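Local coordinates for protein putative phthiocerol dimycocerosate transporter LppX (PDB 2BYO) that may carry phthiocerol dimycocerosates from the cell membrane to the outer membrane, using a hydrophobic cavity large enough for one such lipid, at residues A[179-183]-A[195-200]; A[87-92]-A[104-109]; A[149-153]-A[165-169]. All blocks are in the same frame, centred on the assembly; numbering follows the deposited sequence.

All three contacts belong to the antiparallel sheet of the U-shaped half-barrel. Contact 2 sits at one edge, where strand 99-105 is outermost; contact 1 pairs strands 181-187 and 191-198 in the middle; contact 3 joins strands 142-151 and 167-174, the latter next to 181-187. Contacts 1 and 2 lie on opposite sides of the chain's centre, their centres about 23 Å apart. Contact 3 is centred about 21 Å from contact 1 and about 27 Å from contact 2. None touches another, yet cavity lipids bridge them: docosahexaenoic acid meets Leu181 and Gln197 of contact 1 and Ile151 of contact 3; one alpha-linolenic acid touches Leu195 of contact 1 and Val87 of contact 2, a second Ile106 and Leu109.

Contact 1: residues A[179-183]-A[195-200]; sequences HHLVR and LTQSKW. With LNL (alpha-linolenic acid), chain K; HXA (docosa-4,7,10,13,16,19-hexaenoic acid), chain I.
Two hydrogen bonds of 2.8 Å tie 179-183 to 195-200: Gln197 N to Val182 O, and Arg183 NE to Thr196 OG1. Arg183 and Thr196 form an antiparallel, non-hydrogen-bonded pair (CA-CA 4.3 Å), with Arg183 CA 3.2 Å from Leu195 O. One water accepts from Leu181 N and donates to Gln197 OE1; another donates to Leu181 O and Leu195 O. These segments belong to the hairpin of strands 181-187 and 191-198 in the half-barrel sheet, their short axes at 131°. An inverse gamma turn centred on Leu181 precedes a classic bulge in which Val182 and Arg183 face Trp172; Val182 is nearly helical (phi/psi -65/-42). Trp200 NE1 donates to Gln197 OE1 (3.0 Å). The five-membered ring of Trp200 (chi1 m) stacks face-to-face on the His180 ring, centroids 3.6 Å apart and planes at 4°, while His180 NE2 ligates zinc. Val182 CG2 packs 4.3 Å from Trp200 CZ2. In the cavity, Leu181 CD2 lies 3.9 Å from docosahexaenoic acid C12 and Leu195 CD1 3.6 Å from alpha-linolenic acid (chain K) C7.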
loop_
_atom_site.group_PDB
_atom_site.type_symbol
_atom_site.label_atom_id
_atom_site.label_comp_id
_atom_site.label_asym_id
_atom_site.label_seq_id
_atom_site.Cartn_x
_atom_site.Cartn_y
_atom_site.Cartn_z
ATOM N N HIS A 179 -12.453 -8.683 -7.535
ATOM C CA HIS A 179 -10.980 -8.696 -7.644
ATOM C C HIS A 179 -10.299 -7.669 -6.739
ATOM O O HIS A 179 -9.199 -7.223 -7.033
ATOM C CB HIS A 179 -10.539 -8.493 -9.098
ATOM C CG HIS A 179 -10.832 -9.663 -9.988
ATOM N ND1 HIS A 179 -11.873 -9.673 -10.885
ATOM C CD2 HIS A 179 -10.211 -10.857 -10.119
ATOM C CE1 HIS A 179 -11.891 -10.824 -11.528
ATOM N NE2 HIS A 179 -10.889 -11.560 -11.087
ATOM N N HIS A 180 -10.936 -7.302 -5.630
ATOM C CA HIS A 180 -10.366 -6.278 -4.753
ATOM C C HIS A 180 -9.013 -6.752 -4.261
ATOM O O HIS A 180 -8.848 -7.929 -3.942
ATOM C CB HIS A 180 -11.241 -6.013 -3.528
ATOM C CG HIS A 180 -12.474 -5.221 -3.816
ATOM N ND1 HIS A 180 -13.676 -5.465 -3.181
ATOM C CD2 HIS A 180 -12.691 -4.186 -4.658
ATOM C CE1 HIS A 180 -14.581 -4.611 -3.625
ATOM N NE2 HIS A 180 -14.010 -3.821 -4.517
ATOM N N LEU A 181 -8.056 -5.838 -4.208
ATOM C CA LEU A 181 -6.774 -6.132 -3.592
ATOM C C LEU A 181 -6.954 -5.957 -2.084
ATOM O O LEU A 181 -6.711 -4.869 -1.540
ATOM C CB LEU A 181 -5.686 -5.204 -4.148
ATOM C CG LEU A 181 -4.257 -5.493 -3.664
ATOM C CD1 LEU A 181 -3.800 -6.920 -4.004
ATOM C CD2 LEU A 181 -3.288 -4.480 -4.286
ATOM N N VAL A 182 -7.416 -7.013 -1.419
ATOM C CA VAL A 182 -7.776 -6.925 0.006
ATOM C C VAL A 182 -6.524 -6.630 0.841
ATOM O O VAL A 182 -6.540 -5.793 1.751
ATOM C CB VAL A 182 -8.475 -8.218 0.497
ATOM C CG1 VAL A 182 -8.818 -8.126 1.986
ATOM C CG2 VAL A 182 -9.728 -8.483 -0.311
ATOM N N ARG A 183 -5.427 -7.293 0.493
ATOM C CA ARG A 183 -4.179 -7.090 1.185
ATOM C C ARG A 183 -2.972 -7.279 0.261
ATOM O O ARG A 183 -3.006 -8.051 -0.716
ATOM C CB ARG A 183 -4.113 -8.036 2.396
ATOM C CG ARG A 183 -2.877 -7.916 3.292
ATOM C CD ARG A 183 -3.057 -8.728 4.576
ATOM N NE ARG A 183 -4.027 -8.091 5.469
ATOM C CZ ARG A 183 -4.507 -8.642 6.579
ATOM N NH1 ARG A 183 -4.145 -9.866 6.941
ATOM N NH2 ARG A 183 -5.372 -7.965 7.328
ATOM N N LEU A 195 -0.468 -3.717 3.689
ATOM C CA LEU A 195 -1.485 -2.756 3.325
ATOM C C LEU A 195 -2.788 -3.489 3.095
ATOM O O LEU A 195 -2.872 -4.371 2.245
ATOM C CB LEU A 195 -1.049 -2.003 2.074
ATOM C CG LEU A 195 -1.913 -0.794 1.770
ATOM C CD1 LEU A 195 -1.055 0.316 1.193
ATOM C CD2 LEU A 195 -3.082 -1.153 0.836
ATOM N N THR A 196 -3.800 -3.126 3.868
ATOM C CA THR A 196 -5.095 -3.764 3.796
ATOM C C THR A 196 -6.143 -2.732 3.353
ATOM O O THR A 196 -6.274 -1.662 3.959
ATOM C CB THR A 196 -5.449 -4.388 5.166
ATOM O OG1 THR A 196 -4.418 -5.320 5.532
ATOM C CG2 THR A 196 -6.800 -5.116 5.133
ATOM N N GLN A 197 -6.869 -3.059 2.276
ATOM C CA GLN A 197 -7.953 -2.206 1.772
ATOM C C GLN A 197 -9.322 -2.651 2.298
ATOM O O GLN A 197 -9.564 -3.842 2.536
ATOM C CB GLN A 197 -8.008 -2.239 0.236
ATOM C CG GLN A 197 -6.785 -1.680 -0.483
ATOM C CD GLN A 197 -6.913 -1.739 -1.997
ATOM O OE1 GLN A 197 -8.003 -1.948 -2.543
ATOM N NE2 GLN A 197 -5.799 -1.538 -2.685
ATOM N N SER A 198 -10.222 -1.679 2.426
ATOM C CA SER A 198 -11.625 -1.925 2.756
ATOM C C SER A 198 -12.443 -0.712 2.345
ATOM O O SER A 198 -11.896 0.287 1.873
ATOM C CB SER A 198 -11.781 -2.193 4.257
ATOM O OG SER A 198 -11.279 -1.101 5.015
ATOM N N LYS A 199 -13.754 -0.796 2.532
ATOM C CA LYS A 199 -14.664 0.349 2.325
ATOM C C LYS A 199 -14.607 0.908 0.905
ATOM O O LYS A 199 -14.775 2.104 0.675
ATOM C CB LYS A 199 -14.410 1.452 3.365
ATOM C CG LYS A 199 -14.443 0.929 4.821
ATOM C CD LYS A 199 -14.493 2.054 5.833
ATOM C CE LYS A 199 -15.894 2.605 6.038
ATOM N NZ LYS A 199 -16.752 1.717 6.871
ATOM N N TRP A 200 -14.388 0.011 -0.046
ATOM C CA TRP A 200 -14.264 0.377 -1.450
ATOM C C TRP A 200 -15.481 1.167 -1.883
ATOM O O TRP A 200 -16.605 0.696 -1.729
ATOM C CB TRP A 200 -14.135 -0.880 -2.315
ATOM C CG TRP A 200 -12.940 -1.735 -1.934
ATOM C CD1 TRP A 200 -11.654 -1.599 -2.385
ATOM C CD2 TRP A 200 -12.931 -2.855 -1.027
ATOM N NE1 TRP A 200 -10.844 -2.571 -1.819
ATOM C CE2 TRP A 200 -11.601 -3.352 -0.987
ATOM C CE3 TRP A 200 -13.919 -3.492 -0.255
ATOM C CZ2 TRP A 200 -11.232 -4.444 -0.196
ATOM C CZ3 TRP A 200 -13.553 -4.586 0.529
ATOM C CH2 TRP A 200 -12.214 -5.049 0.552
HETATM O O1 LNL K . 1.168 8.674 -0.771
HETATM C C1 LNL K . 0.292 8.759 0.124
HETATM O O2 LNL K . 0.577 8.658 1.340
HETATM C C2 LNL K . -1.150 9.017 -0.275
HETATM C C3 LNL K . -1.967 7.731 -0.333
HETATM C C4 LNL K . -2.436 7.268 1.051
HETATM C C5 LNL K . -1.767 5.991 1.583
HETATM C C6 LNL K . -1.662 4.842 0.563
HETATM C C7 LNL K . -0.523 3.886 0.926
HETATM C C8 LNL K . 0.824 4.284 0.311
HETATM C C9 LNL K . 1.688 3.067 -0.030
HETATM C C10 LNL K . 2.898 2.892 0.886
HETATM C C11 LNL K . 2.582 1.868 1.959
HETATM C C12 LNL K . 2.568 0.545 1.743
HETATM C C13 LNL K . 2.881 -0.099 0.405
HETATM C C14 LNL K . 2.275 -1.500 0.308
HETATM C C15 LNL K . 3.212 -2.617 0.772
HETATM C C16 LNL K . 3.044 -3.880 -0.073
HETATM C C17 LNL K . 3.699 -3.748 -1.450
HETATM C C18 LNL K . 3.671 -5.038 -2.248
HETATM C C1 HXA I . -3.558 4.828 -9.622
HETATM O O1 HXA I . -3.460 5.707 -10.513
HETATM O O2 HXA I . -2.707 3.925 -9.459
HETATM C C2 HXA I . -4.774 4.865 -8.717
HETATM C C3 HXA I . -4.398 4.611 -7.254
HETATM C C4 HXA I . -5.335 5.355 -6.295
HETATM C C5 HXA I . -6.235 4.425 -5.476
HETATM C C6 HXA I . -5.839 4.367 -3.996
HETATM C C7 HXA I . -5.354 2.986 -3.578
HETATM C C8 HXA I . -4.332 3.078 -2.451
HETATM C C9 HXA I . -3.869 1.686 -2.018
HETATM C C10 HXA I . -2.441 1.356 -2.461
HETATM C C11 HXA I . -2.378 0.582 -3.781
HETATM C C12 HXA I . -2.039 -0.898 -3.587
HETATM C C13 HXA I . -0.528 -1.162 -3.543
HETATM C C14 HXA I . 0.015 -1.791 -4.832
HETATM C C15 HXA I . 0.632 -3.169 -4.580
HETATM C C16 HXA I . 1.281 -3.708 -5.852
HETATM C C17 HXA I . 1.466 -5.221 -5.810
HETATM C C18 HXA I . 2.649 -5.644 -6.687
HETATM C C19 HXA I . 2.556 -7.096 -7.153
HETATM C C20 HXA I . 3.097 -8.058 -6.101
HETATM C C21 HXA I . 3.052 -9.505 -6.589
HETATM C C22 HXA I . 3.055 -10.524 -5.463
HETATM O O HOH W 1 -8.746 -3.146 -4.843
HETATM O O HOH W 2 -4.277 -3.924 -0.386
#

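Contact 2: residues A[87-92]-A[104-109]; sequences VQGDNI and GSISEL. With MLT (D-malate), chain M; LNL (alpha-linolenic acid), chain J.
Strands 91-96 and 99-105 form a beta hairpin at the edge of the half-barrel sheet, and here its outgoing strand turns directly into helix 106-112. A type II' turn from Gln88 to Asn91, with Gly89 at phi/psi 57/-125, brings the chain from strand 83-88 into 91-96. Asn91 pairs with Ser105 in a non-hydrogen-bonded antiparallel bridge (CA-CA 4.8 Å), and Ile92 with Gly104 in a hydrogen-bonded one (CA-CA 5.1 Å). Ile92 N donates to Gly104 O at 2.9 Å; the return bond, Gly104 N to Ile92 O, is weak at 3.3 Å. Beyond the ladder, Ile106 N reaches Asp90 O at 2.8 Å.

Asp90 (chi1 t) fastens the turn to the helix start: Ser107 N donates to its OD1 at 2.7 Å, and Ser105 OG to its OD2 at a very short 2.4 Å. Ser105 is the N-cap, its OG accepting from Glu108 N at 3.2 Å. On the side facing the lipid cavity, Val87 CG1 meets Ile106 CD1 at 3.5 Å and Ile92 CD1 meets Leu109 CD1 at 3.6 Å. Ile106 CG2 approaches alpha-linolenic acid (chain J) O2 to 3.6 Å, and Leu109 CD1 the C13 of the same molecule to 3.9 Å. D-malate sits against the hairpin end, with its O4 3.3 Å from Gly104 CA.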
loop_
_atom_site.group_PDB
_atom_site.type_symbol
_atom_site.label_atom_id
_atom_site.label_comp_id
_atom_site.label_asym_id
_atom_site.label_seq_id
_atom_site.Cartn_x
_atom_site.Cartn_y
_atom_site.Cartn_z
ATOM N N VAL A 87 -3.251 13.953 3.429
ATOM C CA VAL A 87 -2.676 14.330 2.152
ATOM C C VAL A 87 -3.616 15.373 1.540
ATOM O O VAL A 87 -4.787 15.089 1.276
ATOM C CB VAL A 87 -2.514 13.116 1.208
ATOM C CG1 VAL A 87 -2.098 13.576 -0.189
ATOM C CG2 VAL A 87 -1.497 12.150 1.768
ATOM N N GLN A 88 -3.097 16.581 1.346
ATOM C CA GLN A 88 -3.835 17.666 0.721
ATOM C C GLN A 88 -2.950 18.296 -0.338
ATOM O O GLN A 88 -1.831 18.715 -0.043
ATOM C CB GLN A 88 -4.219 18.721 1.761
ATOM C CG GLN A 88 -5.288 18.257 2.738
ATOM C CD GLN A 88 -5.816 19.382 3.618
ATOM O OE1 GLN A 88 -5.233 20.476 3.696
ATOM N NE2 GLN A 88 -6.925 19.109 4.304
ATOM N N GLY A 89 -3.448 18.369 -1.569
ATOM C CA GLY A 89 -2.642 18.868 -2.676
ATOM C C GLY A 89 -1.377 18.033 -2.781
ATOM O O GLY A 89 -1.441 16.807 -2.851
ATOM N N ASP A 90 -0.225 18.696 -2.751
ATOM C CA ASP A 90 1.059 18.009 -2.856
ATOM C C ASP A 90 1.586 17.534 -1.494
ATOM O O ASP A 90 2.514 16.736 -1.432
ATOM C CB ASP A 90 2.076 18.947 -3.517
ATOM C CG ASP A 90 3.395 18.266 -3.824
ATOM O OD1 ASP A 90 3.394 17.238 -4.534
ATOM O OD2 ASP A 90 4.436 18.771 -3.359
ATOM N N ASN A 91 0.987 18.001 -0.405
ATOM C CA ASN A 91 1.572 17.816 0.919
ATOM C C ASN A 91 1.095 16.583 1.666
ATOM O O ASN A 91 -0.095 16.299 1.714
ATOM C CB ASN A 91 1.314 19.052 1.765
ATOM C CG ASN A 91 1.925 20.290 1.163
ATOM O OD1 ASN A 91 3.051 20.257 0.661
ATOM N ND2 ASN A 91 1.181 21.390 1.186
ATOM N N ILE A 92 2.054 15.865 2.241
ATOM C CA ILE A 92 1.811 14.793 3.202
ATOM C C ILE A 92 2.143 15.382 4.564
ATOM O O ILE A 92 3.271 15.825 4.776
ATOM C CB ILE A 92 2.729 13.582 2.921
ATOM C CG1 ILE A 92 2.418 12.989 1.536
ATOM C CG2 ILE A 92 2.588 12.520 4.005
ATOM C CD1 ILE A 92 3.497 12.038 1.019
ATOM N N GLY A 104 6.428 15.265 3.813
ATOM C CA GLY A 104 6.887 15.103 2.464
ATOM C C GLY A 104 5.950 15.678 1.444
ATOM O O GLY A 104 4.879 16.189 1.769
ATOM N N SER A 105 6.394 15.580 0.200
ATOM C CA SER A 105 5.695 16.108 -0.946
ATOM C C SER A 105 5.496 14.976 -1.937
ATOM O O SER A 105 6.416 14.200 -2.191
ATOM C CB SER A 105 6.521 17.226 -1.584
ATOM O OG SER A 105 6.317 17.278 -2.984
ATOM N N ILE A 106 4.294 14.896 -2.493
ATOM C CA ILE A 106 3.946 13.850 -3.449
ATOM C C ILE A 106 4.852 13.921 -4.674
ATOM O O ILE A 106 5.450 12.920 -5.072
ATOM C CB ILE A 106 2.466 13.962 -3.876
ATOM C CG1 ILE A 106 1.552 13.585 -2.706
ATOM C CG2 ILE A 106 2.172 13.058 -5.067
ATOM C CD1 ILE A 106 0.102 13.947 -2.930
ATOM N N SER A 107 4.945 15.112 -5.260
ATOM C CA SER A 107 5.762 15.329 -6.454
ATOM C C SER A 107 7.231 14.971 -6.212
ATOM O O SER A 107 7.875 14.358 -7.060
ATOM C CB SER A 107 5.648 16.787 -6.926
ATOM O OG SER A 107 6.048 17.696 -5.913
ATOM N N GLU A 108 7.740 15.336 -5.038
ATOM C CA GLU A 108 9.150 15.143 -4.724
ATOM C C GLU A 108 9.494 13.686 -4.432
ATOM O O GLU A 108 10.570 13.222 -4.800
ATOM C CB GLU A 108 9.563 16.078 -3.588
ATOM C CG GLU A 108 9.465 17.544 -4.029
ATOM C CD GLU A 108 10.100 18.516 -3.068
ATOM O OE1 GLU A 108 9.875 18.379 -1.849
ATOM O OE2 GLU A 108 10.809 19.431 -3.539
ATOM N N LEU A 109 8.573 12.964 -3.797
ATOM C CA LEU A 109 8.699 11.512 -3.661
ATOM C C LEU A 109 8.552 10.812 -5.018
ATOM O O LEU A 109 9.244 9.837 -5.292
ATOM C CB LEU A 109 7.664 10.962 -2.672
ATOM C CG LEU A 109 7.857 11.333 -1.198
ATOM C CD1 LEU A 109 6.615 10.957 -0.408
ATOM C CD2 LEU A 109 9.097 10.662 -0.610
HETATM C C1 MLT M . 9.966 17.736 1.510
HETATM O O1 MLT M . 9.394 17.389 0.458
HETATM O O2 MLT M . 9.486 18.686 2.173
HETATM C C2 MLT M . 11.198 17.010 1.982
HETATM O O3 MLT M . 12.046 16.639 0.909
HETATM C C3 MLT M . 10.788 15.801 2.823
HETATM C C4 MLT M . 10.551 14.541 2.018
HETATM O O4 MLT M . 9.823 14.534 0.988
HETATM O O5 MLT M . 11.083 13.469 2.404
HETATM O O1 LNL J . -1.723 11.234 -8.022
HETATM C C1 LNL J . -0.513 11.407 -7.746
HETATM O O2 LNL J . 0.043 12.525 -7.877
HETATM C C2 LNL J . 0.287 10.219 -7.236
HETATM C C3 LNL J . 1.795 10.410 -7.444
HETATM C C4 LNL J . 2.616 9.172 -7.068
HETATM C C5 LNL J . 2.561 8.850 -5.569
HETATM C C6 LNL J . 3.937 8.769 -4.901
HETATM C C7 LNL J . 4.418 7.333 -4.693
HETATM C C8 LNL J . 5.212 7.215 -3.394
HETATM C C9 LNL J . 5.912 5.855 -3.272
HETATM C C10 LNL J . 5.881 5.213 -1.877
HETATM C C11 LNL J . 5.441 6.158 -0.776
HETATM C C12 LNL J . 6.279 6.545 0.192
HETATM C C13 LNL J . 5.855 7.490 1.307
HETATM C C14 LNL J . 4.401 7.291 1.749
HETATM C C15 LNL J . 4.251 7.214 3.271
HETATM C C16 LNL J . 2.777 7.297 3.666
HETATM C C17 LNL J . 2.352 6.231 4.683
HETATM C C18 LNL J . 0.855 5.971 4.645
#

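Contact 3: residues A[149-153]-A[165-169]; sequences GTIPA and SARPA
All four hydrogen bonds between 149-153 and 165-169 are main-chain. Gly149 and Ala169 form one hydrogen-bonded antiparallel pair (CA-CA 5.5 Å), with Gly149 N to Ala169 O at 3.0 Å and Ala169 N to Gly149 O at 2.9 Å. Ile151 and Arg167 form the next (CA-CA 5.3 Å), with Ile151 N to Arg167 O at 2.8 Å and Arg167 N to Ile151 O at 2.9 Å. Thr150 and Pro168 lie between them as a non-hydrogen-bonded pair, their CA atoms 4.5 Å apart. The short strand axes approach to 4.5 Å at 133°.

CA-H...O contacts supplement this ladder: Ala166 CA lies 3.1 Å from Ile151 O, and Thr150 CA 3.5 Å from Arg167 O.

Topologically, these are neighbouring strands of the half-barrel sheet, connected through helix 153-159, for which Pro152 is the N-cap residue.

Apolar packing differs on the two faces. Ile151 (chi1 m, chi2 t) places CD1 3.3 Å from Ala169 CB, on the face where Ile151 also touches docosahexaenoic acid and Val156 of the helix. On the Thr150 face, Thr150 CG2 touches Ala166 CB at 3.7 Å. Arg167, with chi1 to chi3 all m, also packs on Val156, and its NE donates to Asp187 O beyond the contact.

Because no side-chain polar bond links the segments, their alignment rests on main-chain pairing, while the side chain of Ile151 offers hydrocarbon to the bound lipid.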
loop_
_atom_site.group_PDB
_atom_site.type_symbol
_atom_site.label_atom_id
_atom_site.label_comp_id
_atom_site.label_asym_id
_atom_site.label_seq_id
_atom_site.Cartn_x
_atom_site.Cartn_y
_atom_site.Cartn_z
ATOM N N GLY A 149 5.160 -13.885 -4.559
ATOM C CA GLY A 149 6.036 -13.591 -5.689
ATOM C C GLY A 149 7.254 -12.860 -5.189
ATOM O O GLY A 149 7.308 -12.478 -4.021
ATOM N N THR A 150 8.228 -12.668 -6.070
ATOM C CA THR A 150 9.458 -11.987 -5.722
ATOM C C THR A 150 9.563 -10.706 -6.559
ATOM O O THR A 150 9.413 -10.738 -7.777
ATOM C CB THR A 150 10.647 -12.933 -5.917
ATOM O OG1 THR A 150 10.567 -13.970 -4.928
ATOM C CG2 THR A 150 11.989 -12.204 -5.791
ATOM N N ILE A 151 9.783 -9.584 -5.878
ATOM C CA ILE A 151 9.806 -8.265 -6.508
ATOM C C ILE A 151 11.259 -7.819 -6.683
ATOM O O ILE A 151 12.038 -7.876 -5.739
ATOM C CB ILE A 151 8.998 -7.242 -5.657
ATOM C CG1 ILE A 151 7.538 -7.708 -5.549
ATOM C CG2 ILE A 151 9.065 -5.839 -6.260
ATOM C CD1 ILE A 151 6.618 -6.749 -4.808
ATOM N N PRO A 152 11.631 -7.379 -7.899
ATOM C CA PRO A 152 13.015 -6.987 -8.148
ATOM C C PRO A 152 13.405 -5.746 -7.357
ATOM O O PRO A 152 12.559 -4.891 -7.098
ATOM C CB PRO A 152 13.044 -6.697 -9.649
ATOM C CG PRO A 152 11.644 -6.464 -10.044
ATOM C CD PRO A 152 10.770 -7.188 -9.081
ATOM N N ALA A 153 14.675 -5.664 -6.973
ATOM C CA ALA A 153 15.177 -4.570 -6.138
ATOM C C ALA A 153 14.726 -3.195 -6.636
ATOM O O ALA A 153 14.343 -2.342 -5.843
ATOM C CB ALA A 153 16.689 -4.623 -6.057
ATOM N N SER A 165 18.282 -5.879 -2.651
ATOM C CA SER A 165 17.977 -7.164 -3.281
ATOM C C SER A 165 16.504 -7.312 -3.577
ATOM O O SER A 165 15.668 -6.514 -3.112
ATOM C CB SER A 165 18.460 -8.338 -2.412
ATOM O OG SER A 165 17.730 -8.436 -1.195
ATOM N N ALA A 166 16.193 -8.334 -4.368
ATOM C CA ALA A 166 14.811 -8.709 -4.638
ATOM C C ALA A 166 14.179 -9.214 -3.345
ATOM O O ALA A 166 14.830 -9.910 -2.564
ATOM C CB ALA A 166 14.750 -9.781 -5.722
ATOM N N ARG A 167 12.919 -8.861 -3.113
ATOM C CA ARG A 167 12.249 -9.207 -1.861
ATOM C C ARG A 167 10.950 -9.978 -2.097
ATOM O O ARG A 167 10.299 -9.780 -3.123
ATOM C CB ARG A 167 11.965 -7.941 -1.051
ATOM C CG ARG A 167 13.212 -7.125 -0.667
ATOM C CD ARG A 167 14.259 -7.926 0.097
ATOM N NE ARG A 167 13.685 -8.644 1.233
ATOM C CZ ARG A 167 14.308 -9.604 1.921
ATOM N NH1 ARG A 167 15.546 -9.976 1.608
ATOM N NH2 ARG A 167 13.684 -10.201 2.937
ATOM N N PRO A 168 10.585 -10.870 -1.153
ATOM C CA PRO A 168 9.312 -11.571 -1.251
ATOM C C PRO A 168 8.140 -10.636 -0.963
ATOM O O PRO A 168 8.239 -9.745 -0.117
ATOM C CB PRO A 168 9.395 -12.670 -0.184
ATOM C CG PRO A 168 10.588 -12.401 0.629
ATOM C CD PRO A 168 11.368 -11.278 0.029
ATOM N N ALA A 169 7.058 -10.843 -1.692
ATOM C CA ALA A 169 5.840 -10.096 -1.507
ATOM C C ALA A 169 4.659 -11.057 -1.614
ATOM O O ALA A 169 4.807 -12.198 -2.094
ATOM C CB ALA A 169 5.737 -8.995 -2.547
#